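Local coordinates for protein purine nucleosidase, (IunH-1) (Sulfolobus solfataricus, PDB 3T8J) that belongs to the nucleoside hydrolase family and binds a sodium ion at the end of its central beta-sheet, at residues H3-D9 with L116-S122; V144-G148 with T241-A245. All blocks are in the same frame, centred on the assembly; numbering follows the deposited sequence.

Contact 1. Residues H3-D9 with L116-S122. With NA (sodium ion), chain B.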
loop_
_atom_site.group_PDB
_atom_site.type_symbol
_atom_site.label_atom_id
_atom_site.label_comp_id
_atom_site.label_asym_id
_atom_site.label_seq_id
_atom_site.Cartn_x
_atom_site.Cartn_y
_atom_site.Cartn_z
ATOM N N HIS A 3 31.951 -25.108 7.947
ATOM C CA HIS A 3 31.510 -25.381 6.579
ATOM C C HIS A 3 30.531 -24.302 6.117
ATOM O O HIS A 3 29.531 -24.036 6.786
ATOM C CB HIS A 3 30.834 -26.737 6.515
ATOM C CG HIS A 3 31.653 -27.836 7.107
ATOM N ND1 HIS A 3 32.697 -28.429 6.430
ATOM C CD2 HIS A 3 31.605 -28.420 8.327
ATOM C CE1 HIS A 3 33.244 -29.352 7.202
ATOM N NE2 HIS A 3 32.608 -29.362 8.362
ATOM N N PHE A 4 30.835 -23.693 4.973
ATOM C CA PHE A 4 30.057 -22.574 4.444
ATOM C C PHE A 4 29.565 -22.798 3.013
ATOM O O PHE A 4 30.291 -23.322 2.149
ATOM C CB PHE A 4 30.926 -21.305 4.362
ATOM C CG PHE A 4 30.972 -20.488 5.627
ATOM C CD1 PHE A 4 31.637 -20.945 6.750
ATOM C CD2 PHE A 4 30.381 -19.231 5.695
ATOM C CE1 PHE A 4 31.677 -20.170 7.928
ATOM C CE2 PHE A 4 30.437 -18.459 6.844
ATOM C CZ PHE A 4 31.101 -18.928 7.960
ATOM N N ILE A 5 28.363 -22.307 2.739
ATOM C CA ILE A 5 27.944 -21.944 1.373
ATOM C C ILE A 5 28.076 -20.439 1.255
ATOM O O ILE A 5 27.688 -19.696 2.163
ATOM C CB ILE A 5 26.480 -22.316 1.107
ATOM C CG1 ILE A 5 26.304 -23.814 1.114
ATOM C CG2 ILE A 5 25.971 -21.673 -0.205
ATOM C CD1 ILE A 5 24.827 -24.279 0.943
ATOM N N ILE A 6 28.623 -19.968 0.117
ATOM C CA ILE A 6 28.639 -18.536 -0.165
ATOM C C ILE A 6 27.720 -18.276 -1.353
ATOM O O ILE A 6 27.838 -18.922 -2.382
ATOM C CB ILE A 6 30.098 -17.989 -0.391
ATOM C CG1 ILE A 6 30.102 -16.467 -0.586
ATOM C CG2 ILE A 6 30.818 -18.689 -1.525
ATOM C CD1 ILE A 6 31.533 -15.871 -0.626
ATOM N N ASP A 7 26.789 -17.338 -1.178
ATOM C CA ASP A 7 25.762 -16.998 -2.170
ATOM C C ASP A 7 26.088 -15.628 -2.752
ATOM O O ASP A 7 26.135 -14.635 -2.029
ATOM C CB ASP A 7 24.377 -17.036 -1.504
ATOM C CG ASP A 7 23.223 -16.900 -2.506
ATOM O OD1 ASP A 7 22.954 -17.822 -3.320
ATOM O OD2 ASP A 7 22.558 -15.825 -2.500
ATOM N N CYS A 8 26.326 -15.620 -4.068
ATOM C CA CYS A 8 26.971 -14.512 -4.795
ATOM C C CYS A 8 26.170 -14.000 -6.007
ATOM O O CYS A 8 25.797 -14.780 -6.893
ATOM C CB CYS A 8 28.327 -14.984 -5.343
ATOM S SG CYS A 8 29.502 -15.460 -4.096
ATOM N N ASP A 9 25.971 -12.673 -6.070
ATOM C CA ASP A 9 25.619 -11.953 -7.310
ATOM C C ASP A 9 26.926 -11.361 -7.831
ATOM O O ASP A 9 27.196 -10.181 -7.711
ATOM C CB ASP A 9 24.498 -10.896 -7.132
ATOM C CG ASP A 9 24.785 -9.808 -6.075
ATOM O OD1 ASP A 9 24.244 -8.684 -6.224
ATOM O OD2 ASP A 9 25.476 -10.051 -5.048
ATOM N N LEU A 116 26.280 -26.361 9.025
ATOM C CA LEU A 116 26.377 -25.532 7.812
ATOM C C LEU A 116 26.100 -24.066 8.128
ATOM O O LEU A 116 25.114 -23.741 8.799
ATOM C CB LEU A 116 25.409 -26.010 6.717
ATOM C CG LEU A 116 25.619 -25.420 5.320
ATOM C CD1 LEU A 116 27.001 -25.767 4.776
ATOM C CD2 LEU A 116 24.497 -25.904 4.408
ATOM N N GLU A 117 26.945 -23.177 7.597
ATOM C CA GLU A 117 26.746 -21.757 7.704
ATOM C C GLU A 117 26.512 -21.189 6.315
ATOM O O GLU A 117 27.089 -21.672 5.338
ATOM C CB GLU A 117 27.935 -21.089 8.395
ATOM C CG GLU A 117 28.144 -21.666 9.835
ATOM C CD GLU A 117 29.284 -21.000 10.589
ATOM O OE1 GLU A 117 29.199 -19.773 10.819
ATOM O OE2 GLU A 117 30.257 -21.716 10.990
ATOM N N PHE A 118 25.667 -20.180 6.236
ATOM C CA PHE A 118 25.275 -19.585 4.946
ATOM C C PHE A 118 25.692 -18.124 4.908
ATOM O O PHE A 118 25.218 -17.315 5.701
ATOM C CB PHE A 118 23.750 -19.720 4.745
ATOM C CG PHE A 118 23.278 -19.472 3.355
ATOM C CD1 PHE A 118 23.060 -20.531 2.480
ATOM C CD2 PHE A 118 23.002 -18.185 2.922
ATOM C CE1 PHE A 118 22.626 -20.297 1.171
ATOM C CE2 PHE A 118 22.564 -17.942 1.604
ATOM C CZ PHE A 118 22.358 -19.023 0.741
ATOM N N LEU A 119 26.588 -17.778 3.970
ATOM C CA LEU A 119 27.068 -16.406 3.833
ATOM C C LEU A 119 26.243 -15.735 2.727
ATOM O O LEU A 119 26.487 -15.929 1.525
ATOM C CB LEU A 119 28.572 -16.413 3.558
ATOM C CG LEU A 119 29.249 -15.061 3.393
ATOM C CD1 LEU A 119 29.070 -14.147 4.609
ATOM C CD2 LEU A 119 30.745 -15.246 3.081
ATOM N N ALA A 120 25.214 -15.011 3.182
ATOM C CA ALA A 120 24.215 -14.358 2.350
ATOM C C ALA A 120 24.653 -12.924 2.093
ATOM O O ALA A 120 24.174 -11.979 2.740
ATOM C CB ALA A 120 22.835 -14.388 3.052
ATOM N N ILE A 121 25.546 -12.770 1.113
ATOM C CA ILE A 121 26.091 -11.449 0.739
ATOM C C ILE A 121 25.439 -10.864 -0.516
ATOM O O ILE A 121 25.993 -9.975 -1.149
ATOM C CB ILE A 121 27.639 -11.478 0.611
ATOM C CG1 ILE A 121 28.137 -12.632 -0.266
ATOM C CG2 ILE A 121 28.276 -11.588 2.012
ATOM C CD1 ILE A 121 29.621 -12.501 -0.720
ATOM N N SER A 122 24.267 -11.371 -0.859
ATOM C CA SER A 122 23.556 -11.065 -2.099
ATOM C C SER A 122 22.047 -11.047 -1.872
ATOM O O SER A 122 21.569 -11.390 -0.759
ATOM C CB SER A 122 23.925 -12.141 -3.136
ATOM O OG SER A 122 25.352 -12.317 -3.195
HETATM NA NA NA B . 26.832 -10.332 -3.235
HETATM O O HOH W 1 30.406 -24.389 10.460
HETATM O O HOH W 2 22.563 -14.088 -0.297
HETATM O O HOH W 3 27.881 -8.275 -3.692
#
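Ser122 OG is gripped by three groups: it donates to Asp7 O at 2.7 Å, accepts from Asp9 N, and is a ligand of sodium at 2.5 Å. Lying beside its backbone N and anti to the carbonyl carbon (chi1 -49°), it is carried toward strand 3-8. The donor lies tilted from the Asp7 carbonyl plane, while the Asp9 N-H arrives bent, at 136°. Asp9 OD2 and Ile121 O, each 2.3 Å from the metal, complete this contact's protein share of the shell; water 3 and Asp14 join. Asn37 holds Asp9 OD1.

Upstream of the ion-binding loops, strands 3-8 and 116-120 run parallel, Leu119 N donating to Ile5 O almost straight at 176°. On one face Phe4 lies over Glu117, whose CB sits 3.8 Å from the ring centroid, nearly on the normal, as a CH-pi contact; Leu119 CB meets the ring's edge in plane. On the reverse face Asp7 CB approaches Phe118 CZ obliquely at 3.6 Å; its OD1 is bonded to Thr32 and Asn126, and water 2 lies between OD2 and Ser122 O. Loops past the C-terminal ends of adjacent parallel strands, supplying ligands to one ion, characterise the metal site of the nucleoside hydrolase fold.

Contact 2. Residues V144-G148 with T241-A245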
loop_
_atom_site.group_PDB
_atom_site.type_symbol
_atom_site.label_atom_id
_atom_site.label_comp_id
_atom_site.label_asym_id
_atom_site.label_seq_id
_atom_site.Cartn_x
_atom_site.Cartn_y
_atom_site.Cartn_z
ATOM N N VAL A 144 23.115 -17.891 9.595
ATOM C CA VAL A 144 23.035 -17.084 8.353
ATOM C C VAL A 144 23.682 -15.744 8.654
ATOM O O VAL A 144 23.237 -15.001 9.545
ATOM C CB VAL A 144 21.594 -16.920 7.875
ATOM C CG1 VAL A 144 21.553 -16.170 6.537
ATOM C CG2 VAL A 144 20.940 -18.305 7.729
ATOM N N TRP A 145 24.705 -15.407 7.856
ATOM C CA TRP A 145 25.418 -14.133 7.931
ATOM C C TRP A 145 24.950 -13.274 6.756
ATOM O O TRP A 145 25.221 -13.614 5.619
ATOM C CB TRP A 145 26.923 -14.383 7.848
ATOM C CG TRP A 145 27.493 -15.313 8.899
ATOM C CD1 TRP A 145 27.751 -16.663 8.777
ATOM C CD2 TRP A 145 27.923 -14.951 10.219
ATOM N NE1 TRP A 145 28.308 -17.143 9.938
ATOM C CE2 TRP A 145 28.406 -16.119 10.845
ATOM C CE3 TRP A 145 27.922 -13.752 10.943
ATOM C CZ2 TRP A 145 28.889 -16.108 12.141
ATOM C CZ3 TRP A 145 28.410 -13.753 12.238
ATOM C CH2 TRP A 145 28.871 -14.929 12.824
ATOM N N VAL A 146 24.201 -12.232 7.052
ATOM C CA VAL A 146 23.528 -11.419 6.026
ATOM C C VAL A 146 24.223 -10.074 5.866
ATOM O O VAL A 146 24.380 -9.327 6.841
ATOM C CB VAL A 146 22.056 -11.168 6.403
ATOM C CG1 VAL A 146 21.383 -10.201 5.401
ATOM C CG2 VAL A 146 21.257 -12.477 6.456
ATOM N N MET A 147 24.663 -9.774 4.644
ATOM C CA MET A 147 25.012 -8.392 4.304
ATOM C C MET A 147 23.713 -7.816 3.736
ATOM O O MET A 147 23.213 -8.288 2.686
ATOM C CB MET A 147 26.118 -8.292 3.257
ATOM C CG MET A 147 26.659 -6.875 3.078
ATOM S SD MET A 147 25.516 -5.821 2.121
ATOM C CE MET A 147 25.514 -4.330 3.125
ATOM N N GLY A 148 23.130 -6.847 4.431
ATOM C CA GLY A 148 21.892 -6.269 3.935
ATOM C C GLY A 148 21.335 -5.209 4.837
ATOM O O GLY A 148 21.643 -5.165 6.011
ATOM N N THR A 241 31.376 -8.301 6.213
ATOM C CA THR A 241 30.461 -9.338 6.680
ATOM C C THR A 241 31.220 -10.656 6.855
ATOM O O THR A 241 31.089 -11.340 7.865
ATOM C CB THR A 241 29.289 -9.531 5.706
ATOM O OG1 THR A 241 28.601 -8.272 5.551
ATOM C CG2 THR A 241 28.311 -10.621 6.200
ATOM N N THR A 242 32.014 -10.995 5.852
ATOM C CA THR A 242 32.809 -12.223 5.844
ATOM C C THR A 242 33.858 -12.239 6.966
ATOM O O THR A 242 34.064 -13.252 7.639
ATOM C CB THR A 242 33.490 -12.412 4.464
ATOM O OG1 THR A 242 32.495 -12.363 3.423
ATOM C CG2 THR A 242 34.223 -13.746 4.375
ATOM N N ALA A 243 34.524 -11.106 7.155
ATOM C CA ALA A 243 35.547 -10.980 8.202
ATOM C C ALA A 243 34.926 -11.202 9.577
ATOM O O ALA A 243 35.529 -11.862 10.419
ATOM C CB ALA A 243 36.269 -9.610 8.122
ATOM N N ILE A 244 33.735 -10.650 9.801
ATOM C CA ILE A 244 33.027 -10.842 11.079
ATOM C C ILE A 244 32.604 -12.314 11.216
ATOM O O ILE A 244 32.674 -12.902 12.315
ATOM C CB ILE A 244 31.809 -9.898 11.180
ATOM C CG1 ILE A 244 32.262 -8.452 11.341
ATOM C CG2 ILE A 244 30.881 -10.299 12.332
ATOM C CD1 ILE A 244 31.132 -7.463 11.072
ATOM N N ALA A 245 32.167 -12.945 10.117
ATOM C CA ALA A 245 31.819 -14.382 10.187
ATOM C C ALA A 245 33.019 -15.223 10.621
ATOM O O ALA A 245 32.906 -16.118 11.465
ATOM C CB ALA A 245 31.256 -14.875 8.855
#
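Trp145 presents one indole face to the helix, and the methyl of Ala245 stands over it. Ala245 CB is 3.6 Å from the centroid of the five-membered ring and only 9° off the normal, a CH-pi contact in which the methyl looks straight down on the pyrrole part of the indole. The six-membered part extends beneath the helix backbone, with Trp145 CH2 4.0 Å from Ala245 CA. Farther out, Ile244 CG2 reaches Trp145 CZ3 obliquely at 4.2 Å. With CG beside the backbone N and anti to the carbonyl carbon (chi1 -57°), and the ring turned roughly at right angles about the next bond, the indole lies flat against this turn of the helix. The hydrogen bond from NE1 to Glu117 OE1 restrains the turn of the ring, and Lys143 makes a cation-pi contact with it.

This is helix-on-sheet packing within the alpha/beta core of a nucleoside hydrolase: helix 237-246 lies against strand 141-147, and the axes of the segments 144-147 and 241-245 approach to 8.9 Å, their N-to-C directions 155° apart, nearly antiparallel.

One helical turn before Ala245, Thr241 faces the strand with both branches. Its methyl, CG2, sits 4.1 Å from Val146 C, over the peptide that joins Val146 to Met147. Its hydroxyl reaches the Met147 side chain, which crosses it at about a right angle: Thr241 OG1 is 3.4 Å from Met147 CB and equally near CG. These are van der Waals contacts with carbon; the polar partner of the hydroxyl is Pro237 O, in its own helix. Met147 then bends twice beyond CG, carrying its thioether end away from the helix, while its backbone O receives a bond from Asn164 ND2.

Overall arrangement
Both contacts reach the same sheet: strand 116-120 lies between strands 3-8 and 141-147, and the contact centres are 9 Å apart. Two polar links join them: Ala120 N to Trp145 O at 2.8 Å, a probable backbone bond between adjacent strands, and Trp145 NE1 to Glu117 OE1 at 2.9 Å. Phe4 CE2 also packs on Trp145 CD1 at 3.8 Å, so Phe4, Glu117 and Trp145 meet on the sheet face that also carries Leu119, and Thr242 OG1 comes to 3.4 Å from Leu119 CD2. Contact 1 supplies three of the four protein residues that bind sodium. Contact 2 supplies none, although the nearest atom of the Met147 side chain is about 7 Å from the ion.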